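PDB 6FBX: BCL2-like 10 from Danio rerio, which restrains apoptosis as a pro-survival Bcl-2 family member, holding the BH3 segment of the antagonist Bad in a surface groove, and may have channel activity. Local coordinates for residues 19-24 with 39-44; 58-63 with 104-108; 69-74 with 117-122; 85-89 with 130-134. One frame throughout, in Å; residues are numbered along the deposited sequence.

Interaction 1. Residues 19-24 with 39-44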
loop_
_atom_site.group_PDB
_atom_site.type_symbol
_atom_site.label_atom_id
_atom_site.label_comp_id
_atom_site.label_asym_id
_atom_site.label_seq_id
_atom_site.Cartn_x
_atom_site.Cartn_y
_atom_site.Cartn_z
ATOM N N ASP A 19 4.671 5.717 8.105
ATOM C CA ASP A 19 4.323 5.201 9.424
ATOM C C ASP A 19 4.053 3.704 9.375
ATOM O O ASP A 19 4.545 2.946 10.221
ATOM C CB ASP A 19 3.107 5.929 9.989
ATOM C CG ASP A 19 2.633 5.321 11.293
ATOM O OD1 ASP A 19 3.267 5.585 12.335
ATOM O OD2 ASP A 19 1.649 4.554 11.267
ATOM N N TYR A 20 3.255 3.254 8.402
ATOM C CA TYR A 20 2.935 1.834 8.343
ATOM C C TYR A 20 4.185 1.008 8.083
ATOM O O TYR A 20 4.388 -0.040 8.706
ATOM C CB TYR A 20 1.886 1.542 7.268
ATOM C CG TYR A 20 1.459 0.101 7.336
ATOM C CD1 TYR A 20 0.779 -0.374 8.451
ATOM C CD2 TYR A 20 1.779 -0.802 6.328
ATOM C CE1 TYR A 20 0.406 -1.697 8.552
ATOM C CE2 TYR A 20 1.397 -2.134 6.415
ATOM C CZ TYR A 20 0.718 -2.572 7.536
ATOM O OH TYR A 20 0.343 -3.890 7.649
ATOM N N ILE A 21 5.042 1.469 7.172
ATOM C CA ILE A 21 6.275 0.744 6.879
ATOM C C ILE A 21 7.160 0.665 8.119
ATOM O O ILE A 21 7.730 -0.391 8.426
ATOM C CB ILE A 21 6.991 1.405 5.685
ATOM C CG1 ILE A 21 6.236 1.069 4.397
ATOM C CG2 ILE A 21 8.439 0.947 5.588
ATOM C CD1 ILE A 21 6.655 1.889 3.196
ATOM N N SER A 22 7.292 1.773 8.854
ATOM C CA SER A 22 8.054 1.741 10.100
ATOM C C SER A 22 7.423 0.776 11.094
ATOM O O SER A 22 8.123 0.012 11.770
ATOM C CB SER A 22 8.140 3.143 10.704
ATOM O OG SER A 22 8.747 4.057 9.810
ATOM N N PHE A 23 6.094 0.806 11.197
ATOM C CA PHE A 23 5.370 -0.107 12.077
ATOM C C PHE A 23 5.684 -1.561 11.738
ATOM O O PHE A 23 5.825 -2.404 12.634
ATOM C CB PHE A 23 3.876 0.192 11.952
ATOM C CG PHE A 23 2.989 -0.668 12.799
ATOM C CD1 PHE A 23 3.004 -0.570 14.180
ATOM C CD2 PHE A 23 2.091 -1.537 12.204
ATOM C CE1 PHE A 23 2.163 -1.354 14.952
ATOM C CE2 PHE A 23 1.249 -2.319 12.967
ATOM C CZ PHE A 23 1.282 -2.226 14.343
ATOM N N CYS A 24 5.822 -1.868 10.449
ATOM C CA CYS A 24 6.184 -3.206 9.999
ATOM C C CYS A 24 7.669 -3.506 10.149
ATOM O O CYS A 24 8.068 -4.661 9.960
ATOM C CB CYS A 24 5.780 -3.386 8.534
ATOM S SG CYS A 24 4.004 -3.371 8.275
ATOM N N MET A 39 -5.012 2.645 9.562
ATOM C CA MET A 39 -4.293 1.849 8.571
ATOM C C MET A 39 -3.487 0.741 9.236
ATOM O O MET A 39 -3.439 -0.387 8.730
ATOM C CB MET A 39 -3.378 2.738 7.731
ATOM C CG MET A 39 -2.614 1.981 6.649
ATOM S SD MET A 39 -3.692 1.185 5.445
ATOM C CE MET A 39 -4.148 2.582 4.423
ATOM N N ARG A 40 -2.838 1.045 10.361
ATOM C CA ARG A 40 -2.136 0.014 11.118
ATOM C C ARG A 40 -3.053 -1.164 11.421
ATOM O O ARG A 40 -2.667 -2.329 11.264
ATOM C CB ARG A 40 -1.594 0.597 12.420
ATOM C CG ARG A 40 -0.387 1.487 12.279
ATOM C CD ARG A 40 0.124 1.834 13.659
ATOM N NE ARG A 40 1.194 2.820 13.646
ATOM C CZ ARG A 40 1.886 3.170 14.725
ATOM N NH1 ARG A 40 1.619 2.611 15.902
ATOM N NH2 ARG A 40 2.843 4.080 14.632
ATOM N N TYR A 41 -4.272 -0.874 11.877
ATOM C CA TYR A 41 -5.205 -1.937 12.233
ATOM C C TYR A 41 -5.668 -2.692 10.994
ATOM O O TYR A 41 -5.627 -3.927 10.956
ATOM C CB TYR A 41 -6.401 -1.347 12.980
ATOM C CG TYR A 41 -7.459 -2.367 13.335
ATOM C CD1 TYR A 41 -8.494 -2.660 12.455
ATOM C CD2 TYR A 41 -7.422 -3.040 14.547
ATOM C CE1 TYR A 41 -9.460 -3.594 12.773
ATOM C CE2 TYR A 41 -8.384 -3.975 14.874
ATOM C CZ TYR A 41 -9.401 -4.249 13.985
ATOM O OH TYR A 41 -10.362 -5.179 14.308
ATOM N N LEU A 42 -6.106 -1.960 9.966
ATOM C CA LEU A 42 -6.737 -2.591 8.812
ATOM C C LEU A 42 -5.731 -3.358 7.965
ATOM O O LEU A 42 -6.010 -4.483 7.536
ATOM C CB LEU A 42 -7.443 -1.529 7.969
ATOM C CG LEU A 42 -8.686 -0.942 8.638
ATOM C CD1 LEU A 42 -9.121 0.346 7.948
ATOM C CD2 LEU A 42 -9.814 -1.956 8.625
ATOM N N ALA A 43 -4.563 -2.767 7.709
ATOM C CA ALA A 43 -3.566 -3.442 6.886
ATOM C C ALA A 43 -3.009 -4.677 7.581
ATOM O O ALA A 43 -2.693 -5.668 6.913
ATOM C CB ALA A 43 -2.440 -2.476 6.523
ATOM N N LYS A 44 -2.885 -4.645 8.913
ATOM C CA LYS A 44 -2.451 -5.840 9.630
ATOM C C LYS A 44 -3.558 -6.879 9.700
ATOM O O LYS A 44 -3.277 -8.084 9.706
ATOM C CB LYS A 44 -1.978 -5.476 11.036
ATOM C CG LYS A 44 -0.579 -4.899 11.084
ATOM C CD LYS A 44 0.456 -5.942 10.694
ATOM C CE LYS A 44 1.857 -5.374 10.714
ATOM N NZ LYS A 44 2.845 -6.376 10.241
HETATM O O HOH W 1 4.401 -4.935 12.882
HETATM O O HOH W 2 5.554 -6.734 9.960
#
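In the all-helical Bcl-2 fold, residues 19-24 lie on the first helix (2-24) and residues 39-44 on the next, helix 34-49; the short axes cross at -62° with a closest approach of 10.3 Å. The polar tie is a two-pronged salt bridge: Arg-40 NH2 donates to Asp-19 OD1 (2.8 Å) and Arg-40 NE to Asp-19 OD2 (3.0 Å), carboxylate and guanidinium meeting edge on. The remaining guanidinium nitrogen, NH1, is held by the carbonyl of Gln-29 in the connecting loop, so Arg-40 fastens both helices and their linker. Its aliphatic part also serves: Arg-40 CD lies over the face of Phe-23, 3.9 Å from the ring centroid, in a CH-pi contact. Apolar packing centres on Tyr-20, a knob seated in the hole formed by Met-39, Arg-40, Ala-43 and Lys-44. The small Ala-43 lets the ring come close, with Tyr-20 CZ 3.3 Å from Ala-43 CB. Behind this hole, Met-39 continues inward onto Phe-95 of helix 88-107. At the outer end Lys-44 lays its chain along the edge of Phe-23 (CG to Phe-23 CE2, 3.7 Å) and pairs its ammonium with Glu-47. Water also links that ammonium to the backbone of Cys-24: water 2 accepts from Lys-44 NZ at 2.7 Å and donates to Cys-24 O at 3.3 Å.

Interaction 2. Residues 58-63 with 104-108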
loop_
_atom_site.group_PDB
_atom_site.type_symbol
_atom_site.label_atom_id
_atom_site.label_comp_id
_atom_site.label_asym_id
_atom_site.label_seq_id
_atom_site.Cartn_x
_atom_site.Cartn_y
_atom_site.Cartn_z
ATOM N N SER A 58 5.434 -11.590 -1.778
ATOM C CA SER A 58 6.553 -10.673 -1.590
ATOM C C SER A 58 7.863 -11.311 -2.036
ATOM O O SER A 58 8.705 -10.650 -2.657
ATOM C CB SER A 58 6.639 -10.244 -0.125
ATOM O OG SER A 58 6.972 -11.342 0.712
ATOM N N GLN A 59 8.051 -12.598 -1.737
ATOM C CA GLN A 59 9.300 -13.261 -2.104
ATOM C C GLN A 59 9.376 -13.507 -3.607
ATOM O O GLN A 59 10.430 -13.293 -4.220
ATOM C CB GLN A 59 9.446 -14.560 -1.312
ATOM C CG GLN A 59 9.610 -14.301 0.181
ATOM C CD GLN A 59 9.754 -15.565 1.007
ATOM O OE1 GLN A 59 9.726 -16.676 0.479
ATOM N NE2 GLN A 59 9.911 -15.395 2.316
ATOM N N GLU A 60 8.272 -13.933 -4.227
ATOM C CA GLU A 60 8.243 -14.040 -5.686
ATOM C C GLU A 60 8.540 -12.692 -6.331
ATOM O O GLU A 60 9.384 -12.587 -7.229
ATOM C CB GLU A 60 6.882 -14.556 -6.161
ATOM C CG GLU A 60 6.650 -16.045 -5.989
ATOM C CD GLU A 60 5.351 -16.495 -6.632
ATOM O OE1 GLU A 60 4.280 -16.293 -6.022
ATOM O OE2 GLU A 60 5.400 -17.034 -7.758
ATOM N N PHE A 61 7.829 -11.652 -5.886
ATOM C CA PHE A 61 8.012 -10.300 -6.405
ATOM C C PHE A 61 9.481 -9.890 -6.373
ATOM O O PHE A 61 10.062 -9.519 -7.399
ATOM C CB PHE A 61 7.145 -9.339 -5.581
ATOM C CG PHE A 61 7.336 -7.880 -5.910
ATOM C CD1 PHE A 61 6.415 -7.212 -6.696
ATOM C CD2 PHE A 61 8.414 -7.174 -5.408
ATOM C CE1 PHE A 61 6.573 -5.871 -6.984
ATOM C CE2 PHE A 61 8.581 -5.833 -5.697
ATOM C CZ PHE A 61 7.659 -5.181 -6.485
ATOM N N LEU A 62 10.101 -9.956 -5.192
ATOM C CA LEU A 62 11.476 -9.485 -5.063
ATOM C C LEU A 62 12.449 -10.346 -5.857
ATOM O O LEU A 62 13.506 -9.857 -6.269
ATOM C CB LEU A 62 11.883 -9.444 -3.590
ATOM C CG LEU A 62 11.203 -8.370 -2.741
ATOM C CD1 LEU A 62 11.607 -8.514 -1.283
ATOM C CD2 LEU A 62 11.532 -6.965 -3.244
ATOM N N ASP A 63 12.115 -11.619 -6.089
ATOM C CA ASP A 63 13.004 -12.491 -6.845
ATOM C C ASP A 63 12.852 -12.329 -8.353
ATOM O O ASP A 63 13.768 -12.705 -9.093
ATOM C CB ASP A 63 12.767 -13.954 -6.464
ATOM C CG ASP A 63 13.194 -14.263 -5.040
ATOM O OD1 ASP A 63 12.584 -15.152 -4.411
ATOM O OD2 ASP A 63 14.129 -13.600 -4.544
ATOM N N GLU A 104 10.546 -7.864 4.277
ATOM C CA GLU A 104 11.382 -8.858 3.611
ATOM C C GLU A 104 12.711 -8.249 3.178
ATOM O O GLU A 104 13.763 -8.885 3.310
ATOM C CB GLU A 104 10.633 -9.450 2.414
ATOM C CG GLU A 104 11.422 -10.466 1.598
ATOM C CD GLU A 104 11.646 -11.770 2.333
ATOM O OE1 GLU A 104 10.820 -12.109 3.207
ATOM O OE2 GLU A 104 12.643 -12.462 2.030
ATOM N N LEU A 105 12.688 -7.015 2.666
ATOM C CA LEU A 105 13.931 -6.360 2.271
ATOM C C LEU A 105 14.852 -6.165 3.470
ATOM O O LEU A 105 16.070 -6.354 3.364
ATOM C CB LEU A 105 13.627 -5.023 1.594
ATOM C CG LEU A 105 13.008 -5.139 0.200
ATOM C CD1 LEU A 105 12.365 -3.825 -0.229
ATOM C CD2 LEU A 105 14.063 -5.569 -0.810
ATOM N N LEU A 106 14.291 -5.790 4.622
ATOM C CA LEU A 106 15.096 -5.696 5.835
ATOM C C LEU A 106 15.661 -7.055 6.227
ATOM O O LEU A 106 16.833 -7.162 6.606
ATOM C CB LEU A 106 14.261 -5.111 6.975
ATOM C CG LEU A 106 14.312 -3.587 7.120
ATOM C CD1 LEU A 106 13.956 -2.892 5.815
ATOM C CD2 LEU A 106 13.391 -3.123 8.240
ATOM N N SER A 107 14.843 -8.108 6.144
ATOM C CA SER A 107 15.333 -9.447 6.453
ATOM C C SER A 107 16.505 -9.833 5.564
ATOM O O SER A 107 17.381 -10.596 5.987
ATOM C CB SER A 107 14.206 -10.471 6.305
ATOM O OG SER A 107 13.245 -10.325 7.333
ATOM N N ARG A 108 16.541 -9.321 4.338
ATOM C CA ARG A 108 17.601 -9.636 3.391
ATOM C C ARG A 108 18.822 -8.739 3.545
ATOM O O ARG A 108 19.751 -8.842 2.740
ATOM C CB ARG A 108 17.057 -9.540 1.962
ATOM C CG ARG A 108 15.950 -10.545 1.688
ATOM C CD ARG A 108 15.397 -10.440 0.281
ATOM N NE ARG A 108 14.477 -11.540 0.002
ATOM C CZ ARG A 108 14.145 -11.962 -1.215
ATOM N NH1 ARG A 108 13.301 -12.975 -1.355
ATOM N NH2 ARG A 108 14.661 -11.380 -2.293
HETATM O O HOH W 3 8.083 -11.943 3.416
#
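Arg-108, just past the end of helix 88-107, joins two acids into a salt-bridge network. Its NE donates to Glu-104 OE2 (2.9 Å), four residues earlier in the last turn of that helix, while NH2 reaches across to Asp-63 OD2 at 3.2 Å; a weak second bond runs from Arg-108 NH1 to the same Asp-63 OD2, 3.4 Å. The other oxygen of Glu-104 faces water 3, which donates to Glu-104 OE1 (2.7 Å) and Ser-58 OG (3.0 Å); that hydroxyl is also bonded to the carbonyl of Arg-55. These charges line the solvent side of a contact between helix 51-65 and the end of helix 88-107, the central helix of the Bcl-2 bundle. Beneath them lies Leu-62, which has the largest area covered here. Its CD1 is 3.5 Å from Glu-104 CG and sits over a face of the Arg-108 guanidinium, while Leu-62 CD2 meets Leu-105 CD2 at 3.8 Å. Farther in, Leu-62 also touches Leu-101, and the neighbouring Phe-61 sets its ring edge-to-face with Phe-97.

Interaction 3. Residues 69-74 with 117-122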
loop_
_atom_site.group_PDB
_atom_site.type_symbol
_atom_site.label_atom_id
_atom_site.label_comp_id
_atom_site.label_asym_id
_atom_site.label_seq_id
_atom_site.Cartn_x
_atom_site.Cartn_y
_atom_site.Cartn_z
ATOM N N PRO A 69 12.570 -2.217 -7.018
ATOM C CA PRO A 69 11.273 -2.648 -6.470
ATOM C C PRO A 69 10.187 -1.599 -6.609
ATOM O O PRO A 69 9.022 -1.954 -6.823
ATOM C CB PRO A 69 11.595 -2.940 -4.997
ATOM C CG PRO A 69 13.047 -3.227 -4.973
ATOM C CD PRO A 69 13.654 -2.350 -6.032
ATOM N N SER A 70 10.531 -0.313 -6.500
ATOM C CA SER A 70 9.520 0.734 -6.628
ATOM C C SER A 70 8.885 0.724 -8.011
ATOM O O SER A 70 7.662 0.858 -8.143
ATOM C CB SER A 70 10.141 2.100 -6.335
ATOM O OG SER A 70 10.310 2.289 -4.941
ATOM N N LYS A 71 9.699 0.578 -9.059
ATOM C CA LYS A 71 9.153 0.515 -10.411
ATOM C C LYS A 71 8.241 -0.694 -10.569
ATOM O O LYS A 71 7.152 -0.592 -11.148
ATOM C CB LYS A 71 10.291 0.472 -11.432
ATOM C CG LYS A 71 9.838 0.422 -12.885
ATOM C CD LYS A 71 9.011 1.641 -13.264
ATOM C CE LYS A 71 8.787 1.715 -14.765
ATOM N NZ LYS A 71 7.860 2.816 -15.143
ATOM N N CYS A 72 8.668 -1.851 -10.059
ATOM C CA CYS A 72 7.839 -3.048 -10.149
ATOM C C CYS A 72 6.537 -2.879 -9.376
ATOM O O CYS A 72 5.492 -3.383 -9.806
ATOM C CB CYS A 72 8.619 -4.258 -9.634
ATOM S SG CYS A 72 10.138 -4.616 -10.570
ATOM N N LEU A 73 6.575 -2.169 -8.244
ATOM C CA LEU A 73 5.365 -1.958 -7.457
ATOM C C LEU A 73 4.363 -1.093 -8.211
ATOM O O LEU A 73 3.150 -1.326 -8.134
ATOM C CB LEU A 73 5.719 -1.324 -6.109
ATOM C CG LEU A 73 4.563 -1.022 -5.150
ATOM C CD1 LEU A 73 3.845 -2.299 -4.732
ATOM C CD2 LEU A 73 5.060 -0.269 -3.927
ATOM N N GLN A 74 4.846 -0.089 -8.948
ATOM C CA GLN A 74 3.948 0.718 -9.767
ATOM C C GLN A 74 3.180 -0.151 -10.754
ATOM O O GLN A 74 1.979 0.050 -10.967
ATOM C CB GLN A 74 4.735 1.797 -10.513
ATOM C CG GLN A 74 5.270 2.903 -9.627
ATOM C CD GLN A 74 6.075 3.928 -10.401
ATOM O OE1 GLN A 74 6.632 3.627 -11.457
ATOM N NE2 GLN A 74 6.134 5.150 -9.883
ATOM N N ARG A 117 11.766 4.587 -0.511
ATOM C CA ARG A 117 11.400 4.622 -1.923
ATOM C C ARG A 117 10.029 4.001 -2.151
ATOM O O ARG A 117 9.240 4.499 -2.961
ATOM C CB ARG A 117 12.458 3.900 -2.759
ATOM C CG ARG A 117 13.863 4.462 -2.605
ATOM C CD ARG A 117 14.892 3.566 -3.277
ATOM N NE ARG A 117 15.038 3.852 -4.704
ATOM C CZ ARG A 117 16.025 4.569 -5.241
ATOM N NH1 ARG A 117 16.984 5.087 -4.483
ATOM N NH2 ARG A 117 16.057 4.764 -6.552
ATOM N N LEU A 118 9.723 2.907 -1.451
ATOM C CA LEU A 118 8.405 2.297 -1.592
ATOM C C LEU A 118 7.316 3.226 -1.074
ATOM O O LEU A 118 6.244 3.333 -1.679
ATOM C CB LEU A 118 8.363 0.955 -0.864
ATOM C CG LEU A 118 8.921 -0.248 -1.637
ATOM C CD1 LEU A 118 10.229 0.075 -2.333
ATOM C CD2 LEU A 118 9.092 -1.435 -0.702
ATOM N N ALA A 119 7.573 3.910 0.041
ATOM C CA ALA A 119 6.601 4.864 0.564
ATOM C C ALA A 119 6.338 5.981 -0.437
ATOM O O ALA A 119 5.185 6.382 -0.649
ATOM C CB ALA A 119 7.096 5.444 1.889
ATOM N N GLU A 120 7.397 6.500 -1.058
ATOM C CA GLU A 120 7.234 7.559 -2.046
ATOM C C GLU A 120 6.481 7.061 -3.272
ATOM O O GLU A 120 5.714 7.819 -3.877
ATOM C CB GLU A 120 8.602 8.110 -2.447
ATOM C CG GLU A 120 9.326 8.823 -1.318
ATOM C CD GLU A 120 10.715 9.281 -1.707
ATOM O OE1 GLU A 120 11.019 10.478 -1.522
ATOM O OE2 GLU A 120 11.503 8.448 -2.204
ATOM N N THR A 121 6.681 5.797 -3.650
ATOM C CA THR A 121 5.955 5.239 -4.786
ATOM C C THR A 121 4.457 5.184 -4.509
ATOM O O THR A 121 3.647 5.550 -5.370
ATOM C CB THR A 121 6.503 3.850 -5.115
ATOM O OG1 THR A 121 7.882 3.968 -5.485
ATOM C CG2 THR A 121 5.732 3.210 -6.261
ATOM N N ILE A 122 4.068 4.732 -3.314
ATOM C CA ILE A 122 2.655 4.752 -2.939
ATOM C C ILE A 122 2.129 6.180 -2.963
ATOM O O ILE A 122 1.053 6.458 -3.504
ATOM C CB ILE A 122 2.451 4.109 -1.555
ATOM C CG1 ILE A 122 2.710 2.602 -1.614
ATOM C CG2 ILE A 122 1.032 4.382 -1.036
ATOM C CD1 ILE A 122 2.734 1.932 -0.250
HETATM O O HOH W 4 4.386 5.864 -8.107
#
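Thr-121 and Ser-70 lose the most surface here, followed by Leu-73. Ser-70 stands where the backbones are closest, its CA 5.4 Å from that of Leu-118, and its short side chain allows this approach. Ser-70 OG makes a weak hydrogen bond to Arg-117 O (3.2 Å), a carbonyl that also accepts from Thr-121 OG1 (2.9 Å) within its own helix; the two hydroxyl oxygens, Ser-70 OG and Thr-121 OG1, are 3.0 Å apart. The methyl of Thr-121 turns to the other helix, with CG2 3.4 Å from Gln-74 CG and 4.2 Å from Leu-73 CD2. On the outer side, water 4 accepts from Gln-74 NE2 (2.6 Å) and donates to Thr-121 O (2.9 Å). Leu-73 points inward, CD2 lying 4.4 Å from Ile-122 CG1, and joins Leu-118 and Ile-122 around Thr-98 of helix 88-107. With axes 9.2 Å apart and only 29° from parallel, helices 69-80 and 112-129 pack side by side against that central helix, as in the helical bundle of Bcl-2 proteins.

Interaction 4. Residues 85-89 with 130-134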
loop_
_atom_site.group_PDB
_atom_site.type_symbol
_atom_site.label_atom_id
_atom_site.label_comp_id
_atom_site.label_asym_id
_atom_site.label_seq_id
_atom_site.Cartn_x
_atom_site.Cartn_y
_atom_site.Cartn_z
ATOM N N LYS A 85 -11.650 0.172 -11.606
ATOM C CA LYS A 85 -12.330 0.376 -10.337
ATOM C C LYS A 85 -11.324 0.649 -9.226
ATOM O O LYS A 85 -10.185 0.175 -9.252
ATOM C CB LYS A 85 -13.190 -0.837 -9.980
ATOM C CG LYS A 85 -14.214 -1.191 -11.049
ATOM C CD LYS A 85 -14.934 -2.494 -10.740
ATOM C CE LYS A 85 -15.746 -2.971 -11.937
ATOM N NZ LYS A 85 -16.314 -4.333 -11.732
ATOM N N MET A 86 -11.769 1.423 -8.242
ATOM C CA MET A 86 -10.939 1.841 -7.125
ATOM C C MET A 86 -11.787 1.813 -5.865
ATOM O O MET A 86 -12.939 2.253 -5.882
ATOM C CB MET A 86 -10.383 3.250 -7.361
ATOM C CG MET A 86 -9.380 3.724 -6.333
ATOM S SD MET A 86 -7.777 2.931 -6.517
ATOM C CE MET A 86 -6.756 4.094 -5.620
ATOM N N ASN A 87 -11.228 1.285 -4.780
ATOM C CA ASN A 87 -11.931 1.286 -3.502
ATOM C C ASN A 87 -10.906 1.199 -2.379
ATOM O O ASN A 87 -9.721 0.939 -2.606
ATOM C CB ASN A 87 -12.963 0.150 -3.426
ATOM C CG ASN A 87 -12.336 -1.229 -3.505
ATOM O OD1 ASN A 87 -11.390 -1.537 -2.787
ATOM N ND2 ASN A 87 -12.873 -2.070 -4.379
ATOM N N TRP A 88 -11.375 1.442 -1.153
ATOM C CA TRP A 88 -10.456 1.496 -0.019
ATOM C C TRP A 88 -9.837 0.134 0.275
ATOM O O TRP A 88 -8.702 0.066 0.758
ATOM C CB TRP A 88 -11.173 2.028 1.222
ATOM C CG TRP A 88 -11.438 3.504 1.197
ATOM C CD1 TRP A 88 -12.653 4.124 1.315
ATOM C CD2 TRP A 88 -10.468 4.551 1.058
ATOM N NE1 TRP A 88 -12.498 5.490 1.256
ATOM C CE2 TRP A 88 -11.167 5.777 1.098
ATOM C CE3 TRP A 88 -9.078 4.571 0.901
ATOM C CZ2 TRP A 88 -10.519 7.010 0.984
ATOM C CZ3 TRP A 88 -8.437 5.797 0.791
ATOM C CH2 TRP A 88 -9.159 6.997 0.829
ATOM N N GLY A 89 -10.560 -0.953 -0.001
ATOM C CA GLY A 89 -10.000 -2.276 0.224
ATOM C C GLY A 89 -8.759 -2.529 -0.612
ATOM O O GLY A 89 -7.789 -3.127 -0.140
ATOM N N LYS A 130 -4.113 9.020 -8.670
ATOM C CA LYS A 130 -5.470 8.773 -8.196
ATOM C C LYS A 130 -6.010 9.929 -7.357
ATOM O O LYS A 130 -6.884 9.732 -6.510
ATOM C CB LYS A 130 -5.517 7.474 -7.395
ATOM C CG LYS A 130 -5.045 6.249 -8.168
ATOM C CD LYS A 130 -5.872 6.040 -9.428
ATOM C CE LYS A 130 -5.542 4.724 -10.109
ATOM N NZ LYS A 130 -6.375 4.508 -11.327
ATOM N N GLN A 131 -5.518 11.146 -7.593
ATOM C CA GLN A 131 -5.939 12.278 -6.773
ATOM C C GLN A 131 -7.442 12.518 -6.872
ATOM O O GLN A 131 -8.089 12.860 -5.876
ATOM C CB GLN A 131 -5.170 13.536 -7.174
ATOM C CG GLN A 131 -5.351 13.959 -8.620
ATOM C CD GLN A 131 -4.421 15.093 -9.001
ATOM O OE1 GLN A 131 -4.761 16.265 -8.853
ATOM N NE2 GLN A 131 -3.232 14.747 -9.484
ATOM N N ASP A 132 -8.023 12.344 -8.062
ATOM C CA ASP A 132 -9.447 12.629 -8.213
ATOM C C ASP A 132 -10.294 11.674 -7.381
ATOM O O ASP A 132 -11.230 12.102 -6.696
ATOM C CB ASP A 132 -9.850 12.569 -9.687
ATOM C CG ASP A 132 -9.341 13.761 -10.482
ATOM O OD1 ASP A 132 -9.026 14.805 -9.870
ATOM O OD2 ASP A 132 -9.265 13.658 -11.725
ATOM N N TRP A 133 -9.981 10.379 -7.419
ATOM C CA TRP A 133 -10.720 9.424 -6.599
ATOM C C TRP A 133 -10.524 9.713 -5.116
ATOM O O TRP A 133 -11.485 9.713 -4.338
ATOM C CB TRP A 133 -10.288 7.994 -6.916
ATOM C CG TRP A 133 -11.167 6.986 -6.248
ATOM C CD1 TRP A 133 -12.308 6.438 -6.755
ATOM C CD2 TRP A 133 -10.997 6.423 -4.943
ATOM N NE1 TRP A 133 -12.856 5.564 -5.850
ATOM C CE2 TRP A 133 -12.069 5.536 -4.730
ATOM C CE3 TRP A 133 -10.041 6.581 -3.936
ATOM C CZ2 TRP A 133 -12.212 4.812 -3.549
ATOM C CZ3 TRP A 133 -10.185 5.857 -2.768
ATOM C CH2 TRP A 133 -11.261 4.985 -2.584
ATOM N N LEU A 134 -9.277 9.956 -4.703
ATOM C CA LEU A 134 -9.010 10.261 -3.300
ATOM C C LEU A 134 -9.847 11.443 -2.826
ATOM O O LEU A 134 -10.464 11.394 -1.756
ATOM C CB LEU A 134 -7.522 10.554 -3.094
ATOM C CG LEU A 134 -6.591 9.403 -2.728
ATOM C CD1 LEU A 134 -5.178 9.946 -2.559
ATOM C CD2 LEU A 134 -7.038 8.691 -1.456
HETATM O O HOH W 5 -8.714 2.614 -11.187
#
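Where the central helix of the Bcl-2 bundle begins, Met-86, Asn-87 and Trp-88, at the start of helix 88-107, form a hollow that Trp-133, from the short helix 131-136, fills. Its indole is the principal bump; the residue has 121 Å² covered, and three consecutive residues line it. Met-86 lies over one face: its CG is 3.6 Å from the centroid of the five-membered ring, a CH-pi contact, and its sulfur adds a Met-aromatic contact 5.2 Å from the centroid of the six-membered ring. Asn-87 contributes backbone, its CA 3.5 Å from Trp-133 CZ2, because its side chain turns away to cap helix 88-107 at the nitrogen of Arg-90. Trp-88 forms the floor: the edge of Trp-133 stands on its face in a T-shaped stack, with six-membered ring centroids 4.9 Å apart and planes at 69°. Leu-134 fits beside this stack, CD2 touching Trp-88 CH2 at 3.5 Å. Trp-88 is enclosed further by Trp-140, Phe-143 and Phe-146 of the last helix, so the aromatic cluster joins three helices. Beyond the indole, Met-86 ends against the bent aliphatic chain of Lys-130, with CE 3.8 Å from Lys-130 CG. At the outer end, Lys-130 NZ donates to water 5 at 3.0 Å, and this water returns a weak bond to Lys-85 O at 3.4 Å.

How the interactions relate
Helix 88-107 spans the bundle, its C-terminal end in interaction 2 and its start in interaction 4, whose centres lie 27 Å apart on opposite sides of the chain's centre. Interaction 3 sits between, its centre about 14 Å from that of interaction 2 and about 17 Å from that of interaction 4. It touches interaction 2 through Phe-61 CZ and Cys-72 CB (3.4 Å), beside the Cys-65–Cys-72 disulfide. Interaction 1, its centre about 16 Å from that of interaction 3, meets it where Ile-21 CD1 packs on Ala-119 CB (3.8 Å). The bound Bad peptide meets segments of three interactions, mostly through residues outside the contacts themselves: Leu-42, Glu-60 (a salt bridge), Phe-61, Asn-87 and Gly-89.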